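Local coordinates for protein L-lysine 6-oxidase (Marinomonas mediterranea, PDB 3WEU) that oxidises the side-chain amine of L-lysine with molecular oxygen, using a cysteine tryptophylquinone cofactor, and kills bacteria through the hydrogen peroxide released, at residues S4-I9 with P430-D435; G382-S387 with T395-E400; S532-V537 with A562-D567; P249-E254 with L629-D634. One frame throughout, in Å; residues are numbered along the deposited sequence.

Contact 1. Residues S4-I9 with P430-D435; sequences SVHPSI and PVSDMD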
loop_
_atom_site.group_PDB
_atom_site.type_symbol
_atom_site.label_atom_id
_atom_site.label_comp_id
_atom_site.label_asym_id
_atom_site.label_seq_id
_atom_site.Cartn_x
_atom_site.Cartn_y
_atom_site.Cartn_z
ATOM N N SER A 4 -44.562 -31.417 5.382
ATOM C CA SER A 4 -43.210 -31.068 5.817
ATOM C C SER A 4 -42.407 -30.900 4.550
ATOM O O SER A 4 -42.690 -31.508 3.533
ATOM C CB SER A 4 -42.683 -32.148 6.766
ATOM O OG SER A 4 -42.541 -33.259 5.975
ATOM N N VAL A 5 -41.468 -29.982 4.592
ATOM C CA VAL A 5 -40.544 -29.744 3.493
ATOM C C VAL A 5 -39.170 -30.293 3.901
ATOM O O VAL A 5 -38.746 -30.171 5.061
ATOM C CB VAL A 5 -40.457 -28.254 3.233
ATOM C CG1 VAL A 5 -39.339 -27.871 2.255
ATOM C CG2 VAL A 5 -41.817 -27.712 2.792
ATOM N N HIS A 6 -38.547 -30.982 2.978
ATOM C CA HIS A 6 -37.184 -31.459 3.188
ATOM C C HIS A 6 -36.303 -31.126 1.983
ATOM O O HIS A 6 -36.760 -31.208 0.819
ATOM C CB HIS A 6 -37.153 -32.933 3.463
ATOM C CG HIS A 6 -37.901 -33.322 4.689
ATOM N ND1 HIS A 6 -37.416 -33.079 5.956
ATOM C CD2 HIS A 6 -39.103 -33.947 4.852
ATOM C CE1 HIS A 6 -38.314 -33.484 6.846
ATOM N NE2 HIS A 6 -39.333 -34.033 6.197
ATOM N N PRO A 7 -35.028 -30.840 2.228
ATOM C CA PRO A 7 -34.400 -30.793 3.576
ATOM C C PRO A 7 -34.899 -29.573 4.419
ATOM O O PRO A 7 -35.340 -28.568 3.892
ATOM C CB PRO A 7 -32.915 -30.537 3.249
ATOM C CG PRO A 7 -32.943 -29.776 1.963
ATOM C CD PRO A 7 -34.071 -30.471 1.164
ATOM N N SER A 8 -34.799 -29.679 5.729
ATOM C CA SER A 8 -35.100 -28.531 6.619
ATOM C C SER A 8 -34.142 -27.346 6.425
ATOM O O SER A 8 -34.547 -26.150 6.575
ATOM C CB SER A 8 -35.117 -29.035 8.069
ATOM O OG SER A 8 -33.819 -29.373 8.475
ATOM N N ILE A 9 -32.880 -27.617 6.098
ATOM C CA ILE A 9 -31.945 -26.593 5.806
ATOM C C ILE A 9 -31.253 -26.978 4.500
ATOM O O ILE A 9 -30.424 -27.848 4.486
ATOM C CB ILE A 9 -30.908 -26.372 6.932
ATOM C CG1 ILE A 9 -31.580 -25.968 8.260
ATOM C CG2 ILE A 9 -29.964 -25.261 6.518
ATOM C CD1 ILE A 9 -30.661 -25.959 9.507
ATOM N N PRO A 430 -34.887 -40.347 14.910
ATOM C CA PRO A 430 -36.027 -39.663 14.280
ATOM C C PRO A 430 -35.645 -38.369 13.571
ATOM O O PRO A 430 -36.082 -37.331 13.950
ATOM C CB PRO A 430 -36.980 -39.397 15.452
ATOM C CG PRO A 430 -36.126 -39.440 16.672
ATOM C CD PRO A 430 -34.995 -40.385 16.385
ATOM N N VAL A 431 -34.828 -38.481 12.536
ATOM C CA VAL A 431 -34.327 -37.379 11.741
ATOM C C VAL A 431 -34.382 -37.932 10.329
ATOM O O VAL A 431 -33.875 -39.014 10.057
ATOM C CB VAL A 431 -32.850 -37.069 12.090
ATOM C CG1 VAL A 431 -32.306 -36.005 11.229
ATOM C CG2 VAL A 431 -32.771 -36.618 13.553
ATOM N N SER A 432 -35.008 -37.222 9.426
ATOM C CA SER A 432 -35.033 -37.632 8.031
ATOM C C SER A 432 -33.638 -37.672 7.441
ATOM O O SER A 432 -32.858 -36.773 7.656
ATOM C CB SER A 432 -35.888 -36.594 7.254
ATOM O OG SER A 432 -35.739 -36.773 5.866
ATOM N N ASP A 433 -33.350 -38.662 6.589
ATOM C CA ASP A 433 -32.133 -38.636 5.774
ATOM C C ASP A 433 -31.948 -37.451 4.899
ATOM O O ASP A 433 -30.831 -37.012 4.634
ATOM C CB ASP A 433 -32.097 -39.855 4.847
ATOM C CG ASP A 433 -31.789 -41.111 5.586
ATOM O OD1 ASP A 433 -31.334 -41.043 6.778
ATOM O OD2 ASP A 433 -31.966 -42.180 4.960
ATOM N N MET A 434 -33.055 -36.891 4.406
ATOM C CA MET A 434 -32.938 -35.710 3.539
ATOM C C MET A 434 -32.453 -34.471 4.312
ATOM O O MET A 434 -31.686 -33.602 3.778
ATOM C CB MET A 434 -34.303 -35.422 2.936
ATOM C CG MET A 434 -34.814 -36.583 2.086
ATOM S SD MET A 434 -36.439 -36.045 1.385
ATOM C CE MET A 434 -35.795 -34.733 0.428
ATOM N N ASP A 435 -32.730 -34.489 5.622
ATOM C CA ASP A 435 -32.299 -33.402 6.456
ATOM C C ASP A 435 -30.814 -33.530 6.810
ATOM O O ASP A 435 -30.143 -32.532 6.977
ATOM C CB ASP A 435 -33.081 -33.355 7.752
ATOM C CG ASP A 435 -34.514 -32.862 7.567
ATOM O OD1 ASP A 435 -34.845 -32.356 6.458
ATOM O OD2 ASP A 435 -35.275 -32.991 8.583
HETATM O O HOH W 1 -31.459 -29.966 6.840
#
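H6 and S8 both reach across to D435 at the start of helix 433-439, and they converge on a single carboxylate oxygen. H6 ND1 donates to D435 OD1 at 2.7 Å; the bond is nearly straight, with OD1 close to the imidazole plane at the ring's edge and met on the syn side but well out of the carboxylate plane. The backbone N of S8 donates to the same D435 OD1 at 2.8 Å from the opposite face of the carboxylate, so two donors grip this oxygen and would restrain rotation of the carboxylate. A cis peptide before P7 turns the chain here, and P7 CB packs 3.3 Å from M434 O. A water extends the tight side, accepting from I9 N and donating to D435 O, while S8 OG binds Y467 O.

The partly exposed flank is held by softer contacts. S432 CB lies over one face of the H6 ring, 4.2 Å from its centroid, as a CH-pi contact. M434 bends at its last torsion (chi3 64°), and its CE rests 3.7 Å from H6 O, with SD equally loosely against H6 CB. S432 OG also accepts from M434 N at 3.1 Å.

The arrangement thus joins strand 4-13 of the large mixed sheet to a helix far along the chain, through a His-carboxylate hydrogen bond beside a serine N-cap.

Contact 2. Residues G382-S387 with T395-E400; sequences GSNSVS and TDNVVE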
loop_
_atom_site.group_PDB
_atom_site.type_symbol
_atom_site.label_atom_id
_atom_site.label_comp_id
_atom_site.label_asym_id
_atom_site.label_seq_id
_atom_site.Cartn_x
_atom_site.Cartn_y
_atom_site.Cartn_z
ATOM N N GLY A 382 -9.311 -25.524 17.711
ATOM C CA GLY A 382 -10.602 -25.247 18.239
ATOM C C GLY A 382 -11.156 -23.916 17.752
ATOM O O GLY A 382 -10.640 -23.359 16.786
ATOM N N SER A 383 -12.249 -23.474 18.369
ATOM C CA SER A 383 -12.989 -22.329 17.898
ATOM C C SER A 383 -12.363 -20.977 18.316
ATOM O O SER A 383 -12.870 -19.960 17.932
ATOM C CB SER A 383 -14.479 -22.455 18.204
ATOM O OG SER A 383 -15.124 -23.478 17.431
ATOM N N ASN A 384 -11.322 -20.977 19.149
ATOM C CA ASN A 384 -10.464 -19.818 19.257
ATOM C C ASN A 384 -9.043 -20.055 19.640
ATOM O O ASN A 384 -8.665 -19.997 20.831
ATOM C CB ASN A 384 -11.048 -18.703 20.148
ATOM C CG ASN A 384 -10.135 -17.525 20.184
ATOM O OD1 ASN A 384 -9.414 -17.292 19.227
ATOM N ND2 ASN A 384 -10.209 -16.726 21.233
ATOM N N SER A 385 -8.226 -20.279 18.618
ATOM C CA SER A 385 -6.799 -20.388 18.724
ATOM C C SER A 385 -6.096 -19.088 18.265
ATOM O O SER A 385 -4.899 -19.102 18.059
ATOM C CB SER A 385 -6.318 -21.525 17.818
ATOM O OG SER A 385 -6.876 -21.367 16.484
ATOM N N VAL A 386 -6.864 -18.043 18.036
ATOM C CA VAL A 386 -6.440 -16.824 17.360
ATOM C C VAL A 386 -6.199 -15.662 18.317
ATOM O O VAL A 386 -5.156 -14.965 18.235
ATOM C CB VAL A 386 -7.527 -16.428 16.331
ATOM C CG1 VAL A 386 -7.139 -15.155 15.612
ATOM C CG2 VAL A 386 -7.615 -17.544 15.257
ATOM N N SER A 387 -7.117 -15.440 19.239
ATOM C CA SER A 387 -6.970 -14.259 20.171
ATOM C C SER A 387 -6.822 -14.682 21.637
ATOM O O SER A 387 -7.389 -15.661 22.070
ATOM C CB SER A 387 -8.167 -13.304 19.975
ATOM O OG SER A 387 -9.398 -13.996 20.216
ATOM N N THR A 395 -10.221 -8.659 29.454
ATOM C CA THR A 395 -9.280 -9.473 30.202
ATOM C C THR A 395 -9.786 -10.897 30.280
ATOM O O THR A 395 -9.102 -11.761 30.812
ATOM C CB THR A 395 -9.029 -8.938 31.641
ATOM O OG1 THR A 395 -10.282 -8.814 32.284
ATOM C CG2 THR A 395 -8.325 -7.581 31.650
ATOM N N ASP A 396 -10.948 -11.168 29.727
ATOM C CA ASP A 396 -11.534 -12.470 29.847
ATOM C C ASP A 396 -12.149 -12.987 28.503
ATOM O O ASP A 396 -13.151 -13.676 28.493
ATOM C CB ASP A 396 -12.553 -12.527 30.949
ATOM C CG ASP A 396 -13.645 -11.555 30.778
ATOM O OD1 ASP A 396 -13.683 -10.838 29.770
ATOM O OD2 ASP A 396 -14.436 -11.485 31.725
ATOM N N ASN A 397 -11.504 -12.609 27.408
ATOM C CA ASN A 397 -11.873 -13.110 26.078
ATOM C C ASN A 397 -11.832 -14.645 26.093
ATOM O O ASN A 397 -10.870 -15.252 26.635
ATOM C CB ASN A 397 -10.885 -12.553 25.100
ATOM C CG ASN A 397 -11.235 -12.901 23.665
ATOM O OD1 ASN A 397 -12.429 -12.900 23.248
ATOM N ND2 ASN A 397 -10.191 -13.297 22.914
ATOM N N VAL A 398 -12.848 -15.270 25.530
ATOM C CA VAL A 398 -12.949 -16.740 25.572
ATOM C C VAL A 398 -11.951 -17.337 24.586
ATOM O O VAL A 398 -11.914 -16.926 23.390
ATOM C CB VAL A 398 -14.350 -17.186 25.222
ATOM C CG1 VAL A 398 -14.504 -18.712 25.142
ATOM C CG2 VAL A 398 -15.335 -16.662 26.294
ATOM N N VAL A 399 -11.208 -18.309 25.099
ATOM C CA VAL A 399 -10.183 -19.055 24.333
ATOM C C VAL A 399 -10.675 -20.493 24.180
ATOM O O VAL A 399 -11.254 -21.081 25.076
ATOM C CB VAL A 399 -8.869 -19.042 25.114
ATOM C CG1 VAL A 399 -7.812 -19.988 24.573
ATOM C CG2 VAL A 399 -8.353 -17.624 25.167
ATOM N N GLU A 400 -10.437 -21.081 23.006
ATOM C CA GLU A 400 -10.683 -22.513 22.837
ATOM C C GLU A 400 -9.694 -23.013 21.788
ATOM O O GLU A 400 -9.909 -22.892 20.608
ATOM C CB GLU A 400 -12.127 -22.788 22.444
ATOM C CG GLU A 400 -12.415 -24.250 22.465
ATOM C CD GLU A 400 -13.583 -24.619 21.596
ATOM O OE1 GLU A 400 -14.727 -24.643 22.166
ATOM O OE2 GLU A 400 -13.396 -24.880 20.350
HETATM O O HOH W 2 -15.143 -25.699 18.892
#
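A classic beta bulge that shares N384 with an Asx turn sets this contact: S383 and N384 together face E400 where the chain turns a corner after strand 381-382. The backbones of N384 and E400 form an antiparallel hydrogen-bonded pair, with N384 N to E400 O at 2.8 Å and E400 N to N384 O at 3.0 Å. The backbone N of S383, the other bulge residue, is bound by a side chain instead. E400 CG lies anti to the backbone N (chi1 -172°), and the chain runs on extended until E400 OE2 accepts from S383 N at 2.7 Å, the donor standing above the carboxylate plane.

N384 is the pivot of the other half. N384 ND2 gives a straight bond to V398 O at 2.8 Å, with the acceptor in the plane of the amide, and a second bond to S387 OG within its own segment. At its other end, N384 OD1 accepts from both V386 N and S387 N; the latter, at 3.0 Å, sits in the amide plane on a lone pair. N397 ND2 then donates to S387 OG at 2.9 Å, also in plane, while E101 supplies a further partner for that hydroxyl. N529 ND2 donates to the backbone oxygens of N384 and S387, and S385 touches W580, the neighbour in sequence of the cofactor residue W581.

The arrangement is that of an Asx turn starting from the second residue of a classic beta bulge, in a buried loop.

Contact 3. Residues S532-V537 with A562-D567; sequences SQTETV and ATKNVD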
loop_
_atom_site.group_PDB
_atom_site.type_symbol
_atom_site.label_atom_id
_atom_site.label_comp_id
_atom_site.label_asym_id
_atom_site.label_seq_id
_atom_site.Cartn_x
_atom_site.Cartn_y
_atom_site.Cartn_z
ATOM N N SER A 532 3.269 -10.295 22.127
ATOM C CA SER A 532 4.237 -9.511 21.329
ATOM C C SER A 532 5.560 -10.205 21.458
ATOM O O SER A 532 5.845 -10.887 22.445
ATOM C CB SER A 532 4.304 -8.072 21.822
ATOM O OG SER A 532 4.818 -8.117 23.123
ATOM N N GLN A 533 6.397 -10.075 20.443
ATOM C CA GLN A 533 7.659 -10.679 20.475
ATOM C C GLN A 533 8.705 -9.654 20.049
ATOM O O GLN A 533 8.522 -8.964 19.018
ATOM C CB GLN A 533 7.676 -11.866 19.573
ATOM C CG GLN A 533 8.996 -12.609 19.494
ATOM C CD GLN A 533 8.910 -13.817 18.594
ATOM O OE1 GLN A 533 8.493 -14.945 18.981
ATOM N NE2 GLN A 533 9.319 -13.594 17.360
ATOM N N THR A 534 9.777 -9.575 20.822
ATOM C CA THR A 534 10.888 -8.669 20.500
ATOM C C THR A 534 12.077 -9.512 20.311
ATOM O O THR A 534 12.518 -10.246 21.248
ATOM C CB THR A 534 11.089 -7.592 21.573
ATOM O OG1 THR A 534 9.883 -6.828 21.691
ATOM C CG2 THR A 534 12.254 -6.607 21.233
ATOM N N GLU A 535 12.649 -9.419 19.103
ATOM C CA GLU A 535 13.854 -10.141 18.735
ATOM C C GLU A 535 14.973 -9.092 18.565
ATOM O O GLU A 535 14.867 -8.228 17.686
ATOM C CB GLU A 535 13.697 -10.901 17.418
ATOM C CG GLU A 535 14.938 -11.755 17.139
ATOM C CD GLU A 535 15.022 -12.328 15.717
ATOM O OE1 GLU A 535 14.085 -12.168 14.944
ATOM O OE2 GLU A 535 16.067 -12.940 15.384
ATOM N N THR A 536 15.955 -9.118 19.446
ATOM C CA THR A 536 17.108 -8.177 19.401
ATOM C C THR A 536 18.337 -8.957 19.026
ATOM O O THR A 536 18.684 -9.934 19.682
ATOM C CB THR A 536 17.300 -7.498 20.746
ATOM O OG1 THR A 536 16.044 -6.899 21.107
ATOM C CG2 THR A 536 18.363 -6.387 20.673
ATOM N N VAL A 537 19.015 -8.549 17.943
ATOM C CA VAL A 537 20.201 -9.218 17.496
ATOM C C VAL A 537 21.342 -8.219 17.603
ATOM O O VAL A 537 21.313 -7.191 16.950
ATOM C CB VAL A 537 20.077 -9.706 16.054
ATOM C CG1 VAL A 537 21.371 -10.419 15.655
ATOM C CG2 VAL A 537 18.928 -10.702 15.906
ATOM N N ALA A 562 23.157 -3.396 16.014
ATOM C CA ALA A 562 22.021 -4.153 16.564
ATOM C C ALA A 562 20.792 -3.908 15.735
ATOM O O ALA A 562 20.647 -2.844 15.053
ATOM C CB ALA A 562 21.754 -3.819 18.013
ATOM N N THR A 563 19.948 -4.945 15.694
ATOM C CA THR A 563 18.651 -4.808 15.084
ATOM C C THR A 563 17.625 -5.219 16.158
ATOM O O THR A 563 17.938 -6.057 17.034
ATOM C CB THR A 563 18.485 -5.637 13.815
ATOM O OG1 THR A 563 18.502 -6.999 14.169
ATOM C CG2 THR A 563 19.610 -5.364 12.761
ATOM N N LYS A 564 16.479 -4.567 16.105
ATOM C CA LYS A 564 15.368 -4.802 17.025
ATOM C C LYS A 564 14.130 -4.969 16.217
ATOM O O LYS A 564 13.649 -4.048 15.575
ATOM C CB LYS A 564 15.217 -3.710 18.049
ATOM C CG LYS A 564 14.370 -4.176 19.259
ATOM C CD LYS A 564 14.124 -3.120 20.339
ATOM C CE LYS A 564 13.607 -1.845 19.698
ATOM N NZ LYS A 564 12.618 -1.073 20.492
ATOM N N ASN A 565 13.634 -6.195 16.162
ATOM C CA ASN A 565 12.361 -6.440 15.480
ATOM C C ASN A 565 11.219 -6.750 16.452
ATOM O O ASN A 565 11.295 -7.733 17.204
ATOM C CB ASN A 565 12.516 -7.598 14.518
ATOM C CG ASN A 565 11.739 -7.371 13.243
ATOM O OD1 ASN A 565 12.206 -6.620 12.391
ATOM N ND2 ASN A 565 10.548 -7.978 13.108
ATOM N N VAL A 566 10.185 -5.934 16.440
ATOM C CA VAL A 566 9.047 -6.134 17.269
ATOM C C VAL A 566 7.842 -6.574 16.440
ATOM O O VAL A 566 7.539 -5.981 15.429
ATOM C CB VAL A 566 8.733 -4.855 18.040
ATOM C CG1 VAL A 566 7.656 -5.123 19.072
ATOM C CG2 VAL A 566 10.002 -4.326 18.688
ATOM N N ASP A 567 7.218 -7.681 16.816
ATOM C CA ASP A 567 5.956 -8.073 16.218
ATOM C C ASP A 567 4.968 -8.069 17.320
ATOM O O ASP A 567 5.167 -8.796 18.337
ATOM C CB ASP A 567 6.021 -9.477 15.627
ATOM C CG ASP A 567 7.013 -9.584 14.509
ATOM O OD1 ASP A 567 6.658 -9.237 13.376
ATOM O OD2 ASP A 567 8.159 -9.994 14.752
HETATM O O HOH W 3 9.984 -10.478 16.498
HETATM O O HOH W 4 16.194 -8.239 15.130
#
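Two long antiparallel strands, 530-543 and 557-571, form a two-stranded arm far from the centre of the chain, and S532-V537 pairs with A562-D567 along it. The axes of the two short segments come within 4.7 Å, their directions 169° apart. Three hydrogen-bonded pairs, Q533 with D567, E535 with N565 and V537 with T563, each contribute two backbone bonds; E535 N to N565 O, at 2.9 Å, is almost straight. Between them come the non-hydrogen-bonded pairs T534 with V566 and T536 with K564, where the CA atoms are closer (4.5 Å for T534 CA to V566 CA) and make CH...O contacts, such as T536 CA to T563 O at 3.3 Å.

One face carries T534, T536, K564 and V566. K564 CG, anti to its backbone N (chi1 -162°), lies between the two threonines, 3.7 Å from T536 OG1 and 3.8 Å from T534 CG2, before the chain bends and its end leads off. V566 and T534 lie side by side, V566 CG1 against T534 OG1. On the other face V537 lies alongside T563, whose OG1 sits in the crowded position between backbone N and carbonyl carbon (chi1 67°) and so comes 3.7 Å from V537 CB. A water beside that hydroxyl donates to E535 O.

All twelve side chains are at least partly open to solvent, so the backbone carries most of the join. The far edge of strand 557-571 is used too: K564 makes backbone hydrogen bonds to the second subunit, and T563 packs on N682 of that subunit. The result is a regular antiparallel beta arm reaching to a neighbouring subunit.

Contact 4. Residues P249-E254 with L629-D634; sequences PDFAPE and LAFIRD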
loop_
_atom_site.group_PDB
_atom_site.type_symbol
_atom_site.label_atom_id
_atom_site.label_comp_id
_atom_site.label_asym_id
_atom_site.label_seq_id
_atom_site.Cartn_x
_atom_site.Cartn_y
_atom_site.Cartn_z
ATOM N N PRO A 249 -17.790 -23.052 -2.745
ATOM C CA PRO A 249 -17.749 -24.421 -3.243
ATOM C C PRO A 249 -17.200 -25.468 -2.257
ATOM O O PRO A 249 -16.365 -25.139 -1.401
ATOM C CB PRO A 249 -16.873 -24.328 -4.456
ATOM C CG PRO A 249 -16.990 -22.882 -4.919
ATOM C CD PRO A 249 -17.036 -22.146 -3.594
ATOM N N ASP A 250 -17.712 -26.691 -2.384
ATOM C CA ASP A 250 -17.165 -27.841 -1.651
ATOM C C ASP A 250 -16.088 -28.429 -2.547
ATOM O O ASP A 250 -16.404 -29.200 -3.543
ATOM C CB ASP A 250 -18.250 -28.862 -1.333
ATOM C CG ASP A 250 -17.761 -30.022 -0.464
ATOM O OD1 ASP A 250 -16.517 -30.165 -0.262
ATOM O OD2 ASP A 250 -18.641 -30.780 0.009
ATOM N N PHE A 251 -14.823 -28.151 -2.189
ATOM C CA PHE A 251 -13.720 -28.606 -3.042
ATOM C C PHE A 251 -13.233 -30.038 -2.774
ATOM O O PHE A 251 -12.331 -30.524 -3.468
ATOM C CB PHE A 251 -12.525 -27.622 -2.946
ATOM C CG PHE A 251 -12.766 -26.294 -3.626
ATOM C CD1 PHE A 251 -12.668 -26.198 -4.997
ATOM C CD2 PHE A 251 -13.025 -25.156 -2.906
ATOM C CE1 PHE A 251 -12.808 -25.014 -5.646
ATOM C CE2 PHE A 251 -13.161 -23.920 -3.553
ATOM C CZ PHE A 251 -13.061 -23.862 -4.916
ATOM N N ALA A 252 -13.908 -30.740 -1.879
ATOM C CA ALA A 252 -13.619 -32.134 -1.564
ATOM C C ALA A 252 -14.816 -32.830 -1.027
ATOM O O ALA A 252 -14.859 -33.280 0.149
ATOM C CB ALA A 252 -12.471 -32.222 -0.567
ATOM N N PRO A 253 -15.796 -32.979 -1.900
ATOM C CA PRO A 253 -17.116 -33.369 -1.397
ATOM C C PRO A 253 -17.190 -34.768 -0.818
ATOM O O PRO A 253 -18.038 -34.999 0.058
ATOM C CB PRO A 253 -18.009 -33.214 -2.634
ATOM C CG PRO A 253 -17.066 -33.241 -3.784
ATOM C CD PRO A 253 -15.850 -32.588 -3.314
ATOM N N GLU A 254 -16.299 -35.685 -1.221
ATOM C CA GLU A 254 -16.327 -37.021 -0.641
ATOM C C GLU A 254 -15.701 -37.102 0.742
ATOM O O GLU A 254 -15.776 -38.159 1.369
ATOM C CB GLU A 254 -15.617 -37.976 -1.545
ATOM C CG GLU A 254 -16.330 -38.125 -2.863
ATOM C CD GLU A 254 -15.469 -38.674 -4.006
ATOM O OE1 GLU A 254 -15.864 -39.682 -4.667
ATOM O OE2 GLU A 254 -14.401 -38.073 -4.299
ATOM N N LEU A 629 -8.942 -23.240 -8.283
ATOM C CA LEU A 629 -8.434 -24.347 -7.417
ATOM C C LEU A 629 -9.041 -25.675 -7.746
ATOM O O LEU A 629 -10.078 -25.773 -8.408
ATOM C CB LEU A 629 -8.610 -24.057 -5.929
ATOM C CG LEU A 629 -7.840 -22.801 -5.505
ATOM C CD1 LEU A 629 -8.296 -22.201 -4.184
ATOM C CD2 LEU A 629 -6.355 -23.066 -5.409
ATOM N N ALA A 630 -8.343 -26.729 -7.334
ATOM C CA ALA A 630 -8.715 -28.073 -7.669
ATOM C C ALA A 630 -9.880 -28.574 -6.827
ATOM O O ALA A 630 -10.103 -28.128 -5.689
ATOM C CB ALA A 630 -7.545 -28.988 -7.410
ATOM N N PHE A 631 -10.537 -29.588 -7.350
ATOM C CA PHE A 631 -11.440 -30.404 -6.561
ATOM C C PHE A 631 -10.718 -31.685 -6.243
ATOM O O PHE A 631 -10.213 -32.400 -7.159
ATOM C CB PHE A 631 -12.689 -30.738 -7.359
ATOM C CG PHE A 631 -13.638 -29.589 -7.451
ATOM C CD1 PHE A 631 -13.374 -28.527 -8.307
ATOM C CD2 PHE A 631 -14.704 -29.482 -6.562
ATOM C CE1 PHE A 631 -14.207 -27.407 -8.326
ATOM C CE2 PHE A 631 -15.558 -28.372 -6.582
ATOM C CZ PHE A 631 -15.306 -27.339 -7.488
ATOM N N ILE A 632 -10.685 -31.991 -4.974
ATOM C CA ILE A 632 -10.023 -33.219 -4.475
ATOM C C ILE A 632 -11.051 -34.332 -4.539
ATOM O O ILE A 632 -12.104 -34.244 -3.935
ATOM C CB ILE A 632 -9.498 -33.053 -3.032
ATOM C CG1 ILE A 632 -8.733 -31.754 -2.882
ATOM C CG2 ILE A 632 -8.656 -34.248 -2.609
ATOM C CD1 ILE A 632 -7.586 -31.520 -3.877
ATOM N N ARG A 633 -10.735 -35.389 -5.288
ATOM C CA ARG A 633 -11.675 -36.438 -5.519
ATOM C C ARG A 633 -11.061 -37.832 -5.684
ATOM O O ARG A 633 -9.865 -37.965 -6.026
ATOM C CB ARG A 633 -12.515 -36.031 -6.694
ATOM C CG ARG A 633 -12.545 -36.883 -7.890
ATOM C CD ARG A 633 -13.447 -36.313 -8.960
ATOM N NE ARG A 633 -14.648 -37.042 -9.075
ATOM C CZ ARG A 633 -15.588 -36.757 -9.976
ATOM N NH1 ARG A 633 -15.460 -35.715 -10.799
ATOM N NH2 ARG A 633 -16.637 -37.511 -10.087
ATOM N N ASP A 634 -11.873 -38.846 -5.360
ATOM C CA ASP A 634 -11.434 -40.188 -5.361
ATOM C C ASP A 634 -11.370 -40.707 -6.816
ATOM O O ASP A 634 -12.414 -40.864 -7.479
ATOM C CB ASP A 634 -12.320 -41.065 -4.488
ATOM C CG ASP A 634 -11.857 -42.490 -4.397
ATOM O OD1 ASP A 634 -10.789 -42.850 -4.896
ATOM O OD2 ASP A 634 -12.655 -43.310 -3.832
HETATM O O HOH W 5 -14.373 -35.509 -3.262
HETATM O O HOH W 6 -14.926 -39.559 -7.288
HETATM O O HOH W 7 -15.023 -42.469 -2.927
#
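With CG anti to the carbonyl carbon in both F251 and F631 (chi1 -72° and -76°), the two rings set out beside their backbone nitrogens and meet obliquely, planes 46° apart and centroids 4.9 Å apart, with F251 CD1 above the centre of one F631 face. D250 O approaches the edge of the same ring, 3.3 Å from F631 CE2. F251 CD1 is also 3.3 Å from A630 O. Beyond this pair F631 stacks on F49, and F251 meets F513, which lies in helix 510-515 just before C516 of the cofactor cross-link.

The backbone takes over at I632. I632 N donates to F251 O at 2.7 Å, nearly in line with the C=O, while A252 CB packs against I632 CB at 4.0 Å. Strand 631-634 pairs with strand 645-648 through F631 and R633; the loop 249-254 therefore runs along the other edge of a short two-stranded antiparallel sheet, its own corner held by an Asx turn in which D250 OD1 accepts from A252 N.

At the far end, with E254 extended beyond CG, E254 OE2 accepts a hydrogen bond from D634 N at 2.8 Å, on the syn side and somewhat out of the carboxylate plane. One water accepts from E254 N and donates to E254 OE2 and I632 O. A second donates to E254 OE1 and D634 O and accepts from R633 NE, whose guanidinium is anchored by V46 O and V47 O.

How the contacts relate
Along the chain the eight segments open with 4-9 and 249-254 and end at 629-634. Contacts 1 and 4 therefore interlock, their segments alternating, whereas contacts 2 and 3 follow one another within the span that contact 4 closes, contact 2 also within that of contact 1. Contact 4 is the most central, about 13 Å from the chain's centre; contact 1 lies about 25 Å from it, centre to centre, where the large mixed sheet meets helix 433-439. Contacts 2 and 3 lie on the same side of the chain's centre, about 26 Å between centres; contacts 1 and 3 on opposite sides, about 56 Å between centres. None touches another. Two contacts thus join segments some 375 to 420 residues apart, one shapes a local loop, and one builds the projecting arm.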